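Local coordinates for protein techylectin-5A (Tachypleus tridentatus, PDB 1JC9) that recognises acetyl-group-containing substances on microbial and red cell surfaces and agglutinates those cells as a lectin of horseshoe crab innate immunity, at residues P46-D51 against T134-Y139; K110-G115 against D122-N127; M140-L145 against E256-P261; T152-Y157 against S177-N182. All blocks are in the same frame, centred on the assembly; numbering follows the deposited sequence.

Contact 1 (P46-D51 against T134-Y139)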
loop_
_atom_site.group_PDB
_atom_site.type_symbol
_atom_site.label_atom_id
_atom_site.label_comp_id
_atom_site.label_asym_id
_atom_site.label_seq_id
_atom_site.Cartn_x
_atom_site.Cartn_y
_atom_site.Cartn_z
ATOM N N PRO A 46 -18.737 12.607 -3.731
ATOM C CA PRO A 46 -18.181 11.265 -3.493
ATOM C C PRO A 46 -16.921 11.313 -2.621
ATOM O O PRO A 46 -15.986 12.058 -2.918
ATOM C CB PRO A 46 -17.909 10.751 -4.904
ATOM C CG PRO A 46 -17.598 12.019 -5.667
ATOM C CD PRO A 46 -18.638 12.979 -5.154
ATOM N N THR A 47 -16.903 10.514 -1.552
ATOM C CA THR A 47 -15.779 10.483 -0.616
ATOM C C THR A 47 -14.686 9.464 -0.941
ATOM O O THR A 47 -13.597 9.506 -0.352
ATOM C CB THR A 47 -16.272 10.212 0.826
ATOM O OG1 THR A 47 -16.819 8.888 0.911
ATOM C CG2 THR A 47 -17.342 11.229 1.218
ATOM N N ASP A 48 -14.981 8.548 -1.859
ATOM C CA ASP A 48 -14.021 7.525 -2.272
ATOM C C ASP A 48 -14.536 6.818 -3.520
ATOM O O ASP A 48 -15.562 7.198 -4.074
ATOM C CB ASP A 48 -13.788 6.501 -1.149
ATOM C CG ASP A 48 -15.057 5.760 -0.755
ATOM O OD1 ASP A 48 -15.947 5.605 -1.617
ATOM O OD2 ASP A 48 -15.158 5.319 0.414
ATOM N N CYS A 49 -13.833 5.781 -3.962
ATOM C CA CYS A 49 -14.250 5.056 -5.153
ATOM C C CYS A 49 -15.537 4.238 -5.003
ATOM O O CYS A 49 -16.204 3.959 -5.998
ATOM C CB CYS A 49 -13.123 4.152 -5.626
ATOM S SG CYS A 49 -11.651 5.052 -6.197
ATOM N N ALA A 50 -15.882 3.836 -3.782
ATOM C CA ALA A 50 -17.117 3.079 -3.579
ATOM C C ALA A 50 -18.287 4.010 -3.897
ATOM O O ALA A 50 -19.265 3.597 -4.523
ATOM C CB ALA A 50 -17.211 2.587 -2.132
ATOM N N ASP A 51 -18.178 5.268 -3.461
ATOM C CA ASP A 51 -19.212 6.263 -3.726
ATOM C C ASP A 51 -19.305 6.509 -5.228
ATOM O O ASP A 51 -20.400 6.623 -5.784
ATOM C CB ASP A 51 -18.891 7.596 -3.036
ATOM C CG ASP A 51 -19.149 7.564 -1.544
ATOM O OD1 ASP A 51 -19.745 6.584 -1.058
ATOM O OD2 ASP A 51 -18.765 8.534 -0.859
ATOM N N THR A 134 -8.682 6.391 5.463
ATOM C CA THR A 134 -8.957 5.280 6.379
ATOM C C THR A 134 -9.660 5.649 7.674
ATOM O O THR A 134 -10.191 4.780 8.371
ATOM C CB THR A 134 -7.669 4.494 6.732
ATOM O OG1 THR A 134 -6.699 5.371 7.321
ATOM C CG2 THR A 134 -7.081 3.865 5.478
ATOM N N ASN A 135 -9.672 6.935 8.005
ATOM C CA ASN A 135 -10.328 7.378 9.227
ATOM C C ASN A 135 -11.737 7.938 9.016
ATOM O O ASN A 135 -12.462 8.130 9.989
ATOM C CB ASN A 135 -9.457 8.413 9.949
ATOM C CG ASN A 135 -8.269 7.783 10.668
ATOM O OD1 ASN A 135 -8.256 7.677 11.894
ATOM N ND2 ASN A 135 -7.270 7.352 9.904
ATOM N N GLN A 136 -12.141 8.190 7.769
ATOM C CA GLN A 136 -13.483 8.738 7.531
ATOM C C GLN A 136 -14.558 7.683 7.759
ATOM O O GLN A 136 -15.733 8.002 7.951
ATOM C CB GLN A 136 -13.599 9.365 6.130
ATOM C CG GLN A 136 -13.421 8.440 4.947
ATOM C CD GLN A 136 -13.413 9.213 3.635
ATOM O OE1 GLN A 136 -13.410 10.445 3.635
ATOM N NE2 GLN A 136 -13.402 8.499 2.516
ATOM N N ARG A 137 -14.145 6.422 7.728
ATOM C CA ARG A 137 -15.030 5.301 8.017
ATOM C C ARG A 137 -14.244 4.005 8.047
ATOM O O ARG A 137 -13.019 4.027 7.921
ATOM C CB ARG A 137 -16.215 5.221 7.048
ATOM C CG ARG A 137 -15.943 5.079 5.568
ATOM C CD ARG A 137 -17.294 4.763 4.948
ATOM N NE ARG A 137 -17.339 4.740 3.492
ATOM C CZ ARG A 137 -17.460 5.819 2.725
ATOM N NH1 ARG A 137 -17.538 7.027 3.274
ATOM N NH2 ARG A 137 -17.551 5.677 1.405
ATOM N N ASN A 138 -14.927 2.882 8.233
ATOM C CA ASN A 138 -14.230 1.603 8.330
ATOM C C ASN A 138 -13.936 0.938 6.988
ATOM O O ASN A 138 -14.840 0.631 6.215
ATOM C CB ASN A 138 -15.018 0.658 9.242
ATOM C CG ASN A 138 -14.203 -0.541 9.679
ATOM O OD1 ASN A 138 -12.994 -0.445 9.881
ATOM N ND2 ASN A 138 -14.866 -1.678 9.845
ATOM N N TYR A 139 -12.652 0.712 6.729
ATOM C CA TYR A 139 -12.207 0.101 5.483
ATOM C C TYR A 139 -11.468 -1.211 5.662
ATOM O O TYR A 139 -10.934 -1.506 6.731
ATOM C CB TYR A 139 -11.249 1.034 4.728
ATOM C CG TYR A 139 -11.872 2.264 4.127
ATOM C CD1 TYR A 139 -12.089 3.409 4.890
ATOM C CD2 TYR A 139 -12.253 2.279 2.789
ATOM C CE1 TYR A 139 -12.673 4.544 4.327
ATOM C CE2 TYR A 139 -12.838 3.399 2.220
ATOM C CZ TYR A 139 -13.046 4.527 2.991
ATOM O OH TYR A 139 -13.634 5.623 2.414
#
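Asp48 OD2 is the focus of the contact, held from two directions by Tyr139 and Arg137. Tyr139 OH donates to the anti lone pair of Asp48 OD2 over 2.5 Å, tip to tip, with carboxylate and ring planes 81° apart. Arg137 NH2 forms a salt bridge to Asp48 OD2 at 2.6 Å, and OD2 sits over one face of the guanidinium, whose plane is steeply inclined to the carboxylate. With two such partners the carboxylate probably stays ionised. Asp48 OD1 caps the helix starting at Cys49, accepting from Asp51 N at 2.9 Å. Gln136 completes this tight part: its extended chain brings NE2 to Thr47 O (3.0 Å, N-H...O 166°) and, in the same amide plane, to Tyr139 OH (2.9 Å). Toward the more exposed side the geometry slackens. Arg137 NH1 reaches Thr47 OG1 at 3.1 Å through a bent N-H...O (144°), and the second salt bridge, Asp51 OD1 to Arg137 NH2, stretches to 3.4 Å. Pro261 of strand 250-261 packs against Asp48 and Arg137, the disulfide Cys49-Cys80 leads to strand 76-81, and the contact joins helix 49-54, the first in the modelled chain, to the turn between helix 127-136 and strand 139-146.

Contact 2 (K110-G115 against D122-N127)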
loop_
_atom_site.group_PDB
_atom_site.type_symbol
_atom_site.label_atom_id
_atom_site.label_comp_id
_atom_site.label_asym_id
_atom_site.label_seq_id
_atom_site.Cartn_x
_atom_site.Cartn_y
_atom_site.Cartn_z
ATOM N N LYS A 110 9.412 12.828 4.023
ATOM C CA LYS A 110 8.604 13.853 3.370
ATOM C C LYS A 110 7.861 13.334 2.139
ATOM O O LYS A 110 6.691 13.659 1.925
ATOM C CB LYS A 110 9.470 15.047 2.967
ATOM C CG LYS A 110 8.670 16.159 2.293
ATOM C CD LYS A 110 9.524 17.367 1.949
ATOM C CE LYS A 110 8.672 18.459 1.314
ATOM N NZ LYS A 110 9.467 19.675 0.999
ATOM N N ASN A 111 8.539 12.533 1.325
ATOM C CA ASN A 111 7.923 11.991 0.120
ATOM C C ASN A 111 6.805 11.008 0.446
ATOM O O ASN A 111 5.758 11.006 -0.206
ATOM C CB ASN A 111 8.986 11.315 -0.748
ATOM C CG ASN A 111 9.951 12.313 -1.359
ATOM O OD1 ASN A 111 9.567 13.130 -2.200
ATOM N ND2 ASN A 111 11.205 12.263 -0.934
ATOM N N TYR A 112 7.024 10.172 1.454
ATOM C CA TYR A 112 6.009 9.208 1.847
ATOM C C TYR A 112 4.834 9.898 2.521
ATOM O O TYR A 112 3.702 9.415 2.470
ATOM C CB TYR A 112 6.622 8.144 2.759
ATOM C CG TYR A 112 7.157 6.972 1.974
ATOM C CD1 TYR A 112 6.292 6.002 1.472
ATOM C CD2 TYR A 112 8.514 6.866 1.671
ATOM C CE1 TYR A 112 6.760 4.951 0.682
ATOM C CE2 TYR A 112 8.997 5.815 0.876
ATOM C CZ TYR A 112 8.110 4.865 0.385
ATOM O OH TYR A 112 8.563 3.834 -0.416
ATOM N N LYS A 113 5.107 11.037 3.144
ATOM C CA LYS A 113 4.075 11.815 3.816
ATOM C C LYS A 113 3.135 12.458 2.793
ATOM O O LYS A 113 1.909 12.401 2.937
ATOM C CB LYS A 113 4.732 12.905 4.677
ATOM C CG LYS A 113 3.796 14.027 5.124
ATOM C CD LYS A 113 4.582 15.120 5.834
ATOM C CE LYS A 113 3.725 16.352 6.117
ATOM N NZ LYS A 113 2.652 16.078 7.109
ATOM N N LEU A 114 3.716 13.053 1.754
ATOM C CA LEU A 114 2.940 13.733 0.721
ATOM C C LEU A 114 2.507 12.859 -0.455
ATOM O O LEU A 114 1.534 13.182 -1.144
ATOM C CB LEU A 114 3.730 14.934 0.188
ATOM C CG LEU A 114 4.059 16.035 1.205
ATOM C CD1 LEU A 114 4.955 17.075 0.557
ATOM C CD2 LEU A 114 2.770 16.666 1.721
ATOM N N GLY A 115 3.224 11.763 -0.691
ATOM C CA GLY A 115 2.885 10.891 -1.800
ATOM C C GLY A 115 3.737 11.219 -3.012
ATOM O O GLY A 115 4.269 12.324 -3.125
ATOM N N ASP A 122 3.121 3.527 -11.291
ATOM C CA ASP A 122 3.545 3.154 -9.942
ATOM C C ASP A 122 3.553 4.381 -9.033
ATOM O O ASP A 122 4.032 5.448 -9.417
ATOM C CB ASP A 122 4.918 2.458 -9.965
ATOM C CG ASP A 122 5.948 3.179 -10.829
ATOM O OD1 ASP A 122 5.566 3.993 -11.696
ATOM O OD2 ASP A 122 7.154 2.907 -10.648
ATOM N N PHE A 123 3.006 4.232 -7.826
ATOM C CA PHE A 123 2.921 5.363 -6.906
ATOM C C PHE A 123 2.606 4.955 -5.470
ATOM O O PHE A 123 2.329 3.793 -5.182
ATOM C CB PHE A 123 1.807 6.306 -7.360
ATOM C CG PHE A 123 0.423 5.756 -7.113
ATOM C CD1 PHE A 123 -0.070 4.699 -7.878
ATOM C CD2 PHE A 123 -0.358 6.245 -6.065
ATOM C CE1 PHE A 123 -1.317 4.133 -7.602
ATOM C CE2 PHE A 123 -1.609 5.687 -5.779
ATOM C CZ PHE A 123 -2.089 4.629 -6.546
ATOM N N TRP A 124 2.653 5.951 -4.587
ATOM C CA TRP A 124 2.317 5.816 -3.176
ATOM C C TRP A 124 1.435 7.037 -2.960
ATOM O O TRP A 124 1.884 8.164 -3.154
ATOM C CB TRP A 124 3.556 5.904 -2.281
ATOM C CG TRP A 124 3.204 5.856 -0.812
ATOM C CD1 TRP A 124 3.183 6.905 0.065
ATOM C CD2 TRP A 124 2.805 4.699 -0.062
ATOM N NE1 TRP A 124 2.798 6.471 1.317
ATOM C CE2 TRP A 124 2.560 5.121 1.264
ATOM C CE3 TRP A 124 2.632 3.345 -0.383
ATOM C CZ2 TRP A 124 2.153 4.239 2.269
ATOM C CZ3 TRP A 124 2.226 2.467 0.620
ATOM C CH2 TRP A 124 1.992 2.921 1.929
ATOM N N LEU A 125 0.182 6.818 -2.576
ATOM C CA LEU A 125 -0.759 7.919 -2.405
ATOM C C LEU A 125 -0.339 9.017 -1.432
ATOM O O LEU A 125 -0.611 10.189 -1.675
ATOM C CB LEU A 125 -2.135 7.372 -1.999
ATOM C CG LEU A 125 -3.295 8.368 -2.068
ATOM C CD1 LEU A 125 -3.508 8.808 -3.518
ATOM C CD2 LEU A 125 -4.561 7.725 -1.520
ATOM N N GLY A 126 0.314 8.649 -0.334
ATOM C CA GLY A 126 0.721 9.643 0.653
ATOM C C GLY A 126 0.103 9.298 1.995
ATOM O O GLY A 126 -1.103 9.069 2.080
ATOM N N ASN A 127 0.911 9.265 3.050
ATOM C CA ASN A 127 0.393 8.898 4.363
ATOM C C ASN A 127 -0.674 9.835 4.926
ATOM O O ASN A 127 -1.624 9.368 5.560
ATOM C CB ASN A 127 1.547 8.721 5.357
ATOM C CG ASN A 127 2.460 7.559 4.984
ATOM O OD1 ASN A 127 2.041 6.619 4.302
ATOM N ND2 ASN A 127 3.706 7.607 5.442
#
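Tyr112 meets Trp124 edge to face, and its backbone carbonyl O lies at the edge of the same indole, in plane. Ring atom CD1 of Tyr112 stands over one face of the indole, 3.5 Å from Trp124 CD1, with the planes at 65° and the five-membered ring as the target. Trp124 CG lies anti to its backbone N (chi1 176°), which carries the indole across to the helix. Tyr112 O accepts from Asn127 N at 2.9 Å, a nearly straight bond, and only weakly from Trp124 NE1 at 3.3 Å; the indole N-H also has a weak bond to Asn127 OD1, so it is shared between two acceptors. The hydroxyl of Tyr112 is bound farther off, to Phe105 O. At Lys113 the backbone passes close to Asn127, while the amine leaves to pair with Glu165 and Asp128. After Leu114 the helix ends at Gly115, whose positive phi (96°) marks the exit. Gly115 CA comes within 3.5 Å of Gly126 CA and 3.2 Å of Trp124 O, a backbone-to-backbone approach in which a CB on either glycine would clash with a carbonyl oxygen across the contact. Helix 109-114 thus leads through Gly115 into strand 116-117, which pairs antiparallel with strand 123-124, and the chain then enters helix 127-136 through its N-cap Gly126, a connection within the fibrinogen C-terminal domain.

Contact 3 (M140-L145 against E256-P261)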
loop_
_atom_site.group_PDB
_atom_site.type_symbol
_atom_site.label_atom_id
_atom_site.label_comp_id
_atom_site.label_asym_id
_atom_site.label_seq_id
_atom_site.Cartn_x
_atom_site.Cartn_y
_atom_site.Cartn_z
ATOM N N MET A 140 -11.445 -1.996 4.591
ATOM C CA MET A 140 -10.689 -3.237 4.571
ATOM C C MET A 140 -9.659 -2.971 3.479
ATOM O O MET A 140 -9.914 -2.182 2.564
ATOM C CB MET A 140 -11.565 -4.441 4.200
ATOM C CG MET A 140 -12.228 -4.378 2.834
ATOM S SD MET A 140 -13.027 -5.956 2.416
ATOM C CE MET A 140 -14.102 -6.176 3.824
ATOM N N ILE A 141 -8.488 -3.581 3.585
ATOM C CA ILE A 141 -7.468 -3.381 2.571
ATOM C C ILE A 141 -7.256 -4.686 1.823
ATOM O O ILE A 141 -7.277 -5.763 2.411
ATOM C CB ILE A 141 -6.118 -2.904 3.187
ATOM C CG1 ILE A 141 -5.076 -2.735 2.079
ATOM C CG2 ILE A 141 -5.619 -3.897 4.223
ATOM C CD1 ILE A 141 -3.786 -2.096 2.543
ATOM N N ARG A 142 -7.081 -4.587 0.513
ATOM C CA ARG A 142 -6.847 -5.771 -0.296
ATOM C C ARG A 142 -5.504 -5.664 -1.006
ATOM O O ARG A 142 -5.171 -4.615 -1.556
ATOM C CB ARG A 142 -7.968 -5.943 -1.330
ATOM C CG ARG A 142 -7.702 -7.058 -2.333
ATOM C CD ARG A 142 -8.886 -7.321 -3.274
ATOM N NE ARG A 142 -8.478 -8.226 -4.348
ATOM C CZ ARG A 142 -9.041 -9.401 -4.605
ATOM N NH1 ARG A 142 -10.056 -9.834 -3.870
ATOM N NH2 ARG A 142 -8.572 -10.153 -5.590
ATOM N N PHE A 143 -4.729 -6.746 -0.970
ATOM C CA PHE A 143 -3.439 -6.799 -1.649
ATOM C C PHE A 143 -3.594 -7.709 -2.864
ATOM O O PHE A 143 -4.020 -8.852 -2.729
ATOM C CB PHE A 143 -2.341 -7.405 -0.757
ATOM C CG PHE A 143 -1.929 -6.538 0.405
ATOM C CD1 PHE A 143 -2.632 -6.573 1.607
ATOM C CD2 PHE A 143 -0.812 -5.711 0.306
ATOM C CE1 PHE A 143 -2.228 -5.802 2.696
ATOM C CE2 PHE A 143 -0.402 -4.935 1.388
ATOM C CZ PHE A 143 -1.110 -4.982 2.584
ATOM N N ASP A 144 -3.274 -7.201 -4.050
ATOM C CA ASP A 144 -3.336 -8.012 -5.254
ATOM C C ASP A 144 -1.899 -8.213 -5.713
ATOM O O ASP A 144 -1.198 -7.248 -6.022
ATOM C CB ASP A 144 -4.170 -7.328 -6.341
ATOM C CG ASP A 144 -5.661 -7.511 -6.123
ATOM O OD1 ASP A 144 -6.088 -8.661 -5.896
ATOM O OD2 ASP A 144 -6.411 -6.518 -6.177
ATOM N N LEU A 145 -1.467 -9.469 -5.748
ATOM C CA LEU A 145 -0.099 -9.813 -6.123
ATOM C C LEU A 145 -0.037 -10.707 -7.363
ATOM O O LEU A 145 -0.892 -11.572 -7.565
ATOM C CB LEU A 145 0.574 -10.540 -4.954
ATOM C CG LEU A 145 0.227 -10.017 -3.554
ATOM C CD1 LEU A 145 0.667 -11.029 -2.508
ATOM C CD2 LEU A 145 0.901 -8.666 -3.322
ATOM N N GLU A 256 -0.529 -4.299 -5.940
ATOM C CA GLU A 256 -1.413 -3.163 -5.704
ATOM C C GLU A 256 -2.032 -3.288 -4.325
ATOM O O GLU A 256 -2.350 -4.389 -3.878
ATOM C CB GLU A 256 -2.562 -3.105 -6.717
ATOM C CG GLU A 256 -2.183 -2.861 -8.164
ATOM C CD GLU A 256 -3.409 -2.635 -9.033
ATOM O OE1 GLU A 256 -4.495 -3.140 -8.673
ATOM O OE2 GLU A 256 -3.291 -1.961 -10.076
ATOM N N MET A 257 -2.189 -2.151 -3.659
ATOM C CA MET A 257 -2.818 -2.087 -2.349
ATOM C C MET A 257 -4.031 -1.193 -2.593
ATOM O O MET A 257 -3.904 -0.117 -3.176
ATOM C CB MET A 257 -1.862 -1.465 -1.330
ATOM C CG MET A 257 -0.645 -2.345 -1.039
ATOM S SD MET A 257 0.672 -1.496 -0.144
ATOM C CE MET A 257 -0.149 -1.157 1.418
ATOM N N LYS A 258 -5.208 -1.647 -2.175
ATOM C CA LYS A 258 -6.431 -0.885 -2.400
ATOM C C LYS A 258 -7.419 -1.070 -1.257
ATOM O O LYS A 258 -7.457 -2.130 -0.622
ATOM C CB LYS A 258 -7.061 -1.333 -3.721
ATOM C CG LYS A 258 -7.360 -2.833 -3.765
ATOM C CD LYS A 258 -7.646 -3.341 -5.177
ATOM C CE LYS A 258 -6.385 -3.363 -6.018
ATOM N NZ LYS A 258 -6.607 -4.005 -7.342
ATOM N N ILE A 259 -8.229 -0.041 -1.005
ATOM C CA ILE A 259 -9.202 -0.100 0.077
ATOM C C ILE A 259 -10.650 0.069 -0.382
ATOM O O ILE A 259 -10.922 0.667 -1.422
ATOM C CB ILE A 259 -8.851 0.946 1.181
ATOM C CG1 ILE A 259 -8.717 2.354 0.596
ATOM C CG2 ILE A 259 -7.509 0.595 1.807
ATOM C CD1 ILE A 259 -10.006 2.994 0.209
ATOM N N ARG A 260 -11.573 -0.490 0.396
ATOM C CA ARG A 260 -13.009 -0.421 0.108
ATOM C C ARG A 260 -13.735 -0.516 1.443
ATOM O O ARG A 260 -13.306 -1.248 2.332
ATOM C CB ARG A 260 -13.434 -1.588 -0.792
ATOM C CG ARG A 260 -14.886 -1.537 -1.247
ATOM C CD ARG A 260 -15.173 -2.555 -2.347
ATOM N NE ARG A 260 -15.271 -3.925 -1.853
ATOM C CZ ARG A 260 -15.487 -4.979 -2.637
ATOM N NH1 ARG A 260 -15.624 -4.817 -3.947
ATOM N NH2 ARG A 260 -15.576 -6.195 -2.112
ATOM N N PRO A 261 -14.845 0.221 1.605
ATOM C CA PRO A 261 -15.573 0.162 2.876
ATOM C C PRO A 261 -16.017 -1.255 3.229
ATOM O O PRO A 261 -16.409 -2.027 2.355
ATOM C CB PRO A 261 -16.763 1.096 2.640
ATOM C CG PRO A 261 -16.240 2.070 1.634
ATOM C CD PRO A 261 -15.483 1.170 0.679
#
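Lys258 NZ and Asp144 OD2 form the polar centre of this strand pair, a salt bridge at 2.8 Å in which the amine comes from the anti side of the carboxylate. Lys258 NZ also bonds Glu256 OE1 at 2.6 Å, a salt bridge within its own strand. The bend of Lys258 at chi3 (71°) turns the amine toward both acids. Arg142 presents NE and NH2 together to Asp144 OD1, each at 2.9 Å. Arg142 therefore holds mainly OD1, with a weak NE bond to OD2, and Lys258 takes OD2, an arrangement that probably favours the charged form of the carboxylate. On the other face of the sheet the contact is apolar. Met257 CG lies 3.6 Å from Phe143 CE2, the two side chains running alongside each other, and the sulfur makes an oblique Met-aromatic contact; Met257 CE also touches Ile141 CD1 at 3.9 Å. Positioning both layers is the backbone, where hydrogen-bonded pairs such as Arg142 with Lys258 (Arg142 N to Lys258 O 2.7 Å) alternate with non-hydrogen-bonded ones. Beyond them, Asp81 takes Lys258 and Arg94 takes Glu256, while Phe184 and Trp242 pack on the Phe143 ring. The axes of the two short segments run at 151°, an antiparallel pair with the usual twist, in the central sheet of the fibrinogen C-terminal globular domain.

Contact 4 (T152-Y157 against S177-N182)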
loop_
_atom_site.group_PDB
_atom_site.type_symbol
_atom_site.label_atom_id
_atom_site.label_comp_id
_atom_site.label_asym_id
_atom_site.label_seq_id
_atom_site.Cartn_x
_atom_site.Cartn_y
_atom_site.Cartn_z
ATOM N N THR A 152 -1.566 -15.321 -9.818
ATOM C CA THR A 152 -1.956 -14.310 -8.837
ATOM C C THR A 152 -2.444 -14.839 -7.495
ATOM O O THR A 152 -2.905 -15.971 -7.381
ATOM C CB THR A 152 -3.067 -13.404 -9.395
ATOM O OG1 THR A 152 -4.254 -14.180 -9.597
ATOM C CG2 THR A 152 -2.649 -12.791 -10.717
ATOM N N ARG A 153 -2.333 -13.988 -6.480
ATOM C CA ARG A 153 -2.776 -14.297 -5.125
ATOM C C ARG A 153 -3.280 -12.981 -4.541
ATOM O O ARG A 153 -2.941 -11.911 -5.041
ATOM C CB ARG A 153 -1.613 -14.821 -4.278
ATOM C CG ARG A 153 -1.055 -16.171 -4.717
ATOM C CD ARG A 153 -2.003 -17.327 -4.396
ATOM N NE ARG A 153 -1.356 -18.622 -4.608
ATOM C CZ ARG A 153 -1.087 -19.144 -5.801
ATOM N NH1 ARG A 153 -1.415 -18.493 -6.912
ATOM N NH2 ARG A 153 -0.462 -20.314 -5.885
ATOM N N TYR A 154 -4.098 -13.055 -3.498
ATOM C CA TYR A 154 -4.614 -11.851 -2.864
ATOM C C TYR A 154 -4.720 -12.091 -1.368
ATOM O O TYR A 154 -4.721 -13.237 -0.907
ATOM C CB TYR A 154 -5.999 -11.479 -3.424
ATOM C CG TYR A 154 -7.112 -12.384 -2.945
ATOM C CD1 TYR A 154 -7.240 -13.683 -3.431
ATOM C CD2 TYR A 154 -7.996 -11.967 -1.951
ATOM C CE1 TYR A 154 -8.220 -14.551 -2.932
ATOM C CE2 TYR A 154 -8.977 -12.826 -1.443
ATOM C CZ TYR A 154 -9.080 -14.117 -1.938
ATOM O OH TYR A 154 -10.032 -14.975 -1.426
ATOM N N ALA A 155 -4.794 -11.000 -0.613
ATOM C CA ALA A 155 -4.924 -11.059 0.836
ATOM C C ALA A 155 -5.821 -9.897 1.225
ATOM O O ALA A 155 -5.701 -8.798 0.680
ATOM C CB ALA A 155 -3.566 -10.919 1.498
ATOM N N ILE A 156 -6.728 -10.152 2.154
ATOM C CA ILE A 156 -7.654 -9.140 2.627
ATOM C C ILE A 156 -7.457 -8.992 4.129
ATOM O O ILE A 156 -7.269 -9.984 4.828
ATOM C CB ILE A 156 -9.130 -9.568 2.399
ATOM C CG1 ILE A 156 -9.376 -9.895 0.923
ATOM C CG2 ILE A 156 -10.073 -8.465 2.878
ATOM C CD1 ILE A 156 -9.376 -8.702 0.018
ATOM N N TYR A 157 -7.481 -7.755 4.612
ATOM C CA TYR A 157 -7.364 -7.488 6.038
ATOM C C TYR A 157 -8.474 -6.510 6.392
ATOM O O TYR A 157 -8.587 -5.440 5.780
ATOM C CB TYR A 157 -6.016 -6.854 6.398
ATOM C CG TYR A 157 -4.844 -7.783 6.243
ATOM C CD1 TYR A 157 -4.226 -7.955 5.009
ATOM C CD2 TYR A 157 -4.376 -8.526 7.327
ATOM C CE1 TYR A 157 -3.172 -8.847 4.852
ATOM C CE2 TYR A 157 -3.324 -9.426 7.181
ATOM C CZ TYR A 157 -2.727 -9.581 5.942
ATOM O OH TYR A 157 -1.689 -10.473 5.788
ATOM N N SER A 177 -7.701 -12.957 5.480
ATOM C CA SER A 177 -8.422 -13.938 4.685
ATOM C C SER A 177 -7.826 -13.810 3.289
ATOM O O SER A 177 -7.360 -12.733 2.913
ATOM C CB SER A 177 -9.933 -13.658 4.678
ATOM O OG SER A 177 -10.252 -12.512 3.921
ATOM N N GLY A 178 -7.805 -14.909 2.541
ATOM C CA GLY A 178 -7.242 -14.882 1.203
ATOM C C GLY A 178 -6.349 -16.087 0.959
ATOM O O GLY A 178 -6.351 -17.027 1.753
ATOM N N ASP A 179 -5.576 -16.062 -0.123
ATOM C CA ASP A 179 -4.697 -17.183 -0.446
ATOM C C ASP A 179 -3.229 -16.820 -0.664
ATOM O O ASP A 179 -2.444 -17.658 -1.099
ATOM C CB ASP A 179 -5.217 -17.922 -1.686
ATOM C CG ASP A 179 -5.350 -17.016 -2.895
ATOM O OD1 ASP A 179 -4.764 -15.910 -2.889
ATOM O OD2 ASP A 179 -6.037 -17.413 -3.860
ATOM N N ALA A 180 -2.846 -15.586 -0.362
ATOM C CA ALA A 180 -1.457 -15.175 -0.554
ATOM C C ALA A 180 -0.585 -15.541 0.637
ATOM O O ALA A 180 0.638 -15.609 0.522
ATOM C CB ALA A 180 -1.386 -13.671 -0.792
ATOM N N GLY A 181 -1.222 -15.789 1.777
ATOM C CA GLY A 181 -0.485 -16.091 2.990
ATOM C C GLY A 181 -0.487 -14.810 3.808
ATOM O O GLY A 181 -0.430 -13.712 3.249
ATOM N N ASN A 182 -0.546 -14.935 5.127
ATOM C CA ASN A 182 -0.590 -13.773 6.004
ATOM C C ASN A 182 0.786 -13.173 6.295
ATOM O O ASN A 182 1.365 -13.429 7.347
ATOM C CB ASN A 182 -1.266 -14.169 7.317
ATOM C CG ASN A 182 -1.525 -12.987 8.222
ATOM O OD1 ASN A 182 -1.236 -11.842 7.872
ATOM N ND2 ASN A 182 -2.079 -13.257 9.397
HETATM O O HOH W 1 -0.550 -19.670 -2.340
#
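Tyr154 and Asp179 join strand 152-157 to a segment that begins as its partner in the antiparallel sheet of the fibrinogen C-terminal domain, then leaves the pairing and curls back so that Asn182 meets Tyr157. In the backbone, Ile156 and Ser177 are a hydrogen-bonded pair (Ile156 N to Ser177 O 2.8 Å), after which Tyr154 O accepts from Asp179 N at 3.1 Å and weakly from Ala180 N. The Asp179 side chain replaces a further backbone partner, OD1 accepting from Tyr154 N at 3.0 Å, nearly straight (166°). Among van der Waals contacts, Gly178 CA makes a CH-pi contact over the Tyr154 ring, 4.1 Å from its centroid; Tyr154 CG sits between its backbone N and carbonyl carbon (chi1 74°), turning the ring across the glycine. Ala180 CB packs on Arg153 CB at 3.7 Å. A water bridges Arg153 NE and Asp179 O; Arg153 NH1 is paired with Asp151. Last is a side-chain hydrogen bond, joined by Phe184 N on Tyr157 OH and Gly185 N on Asn182 OD1; the side chain of Asn182 is about 7 Å from that of Arg186, implicated in ligand binding. Tyr157 OH donates to Asn182 OD1 over 2.5 Å, approaching 33° out of the amide carbonyl plane.

In the fold
From the N terminus, contact 1 closes the first long loop, bringing helix 49-54 to the end of helix 127-136. Contact 2 falls wholly within that loop and closes a much shorter one, between helix 109-114 and the start of helix 127-136. Strand 139-146 follows directly, and contact 3 pairs it with the late strand 250-261, closing a loop of 110 residues; contact 4 lies within this one, joining strand 152-162 to segment 177-182. No loops cross. Contacts 3 and 4 share the sheet through a probable hydrogen bond from Phe143 N to Ala155 O (2.8 Å), and contact 1 meets contact 3 where Tyr139 packs on Ile259. Contacts 2 and 4 lie on opposite sides of the chain's centre.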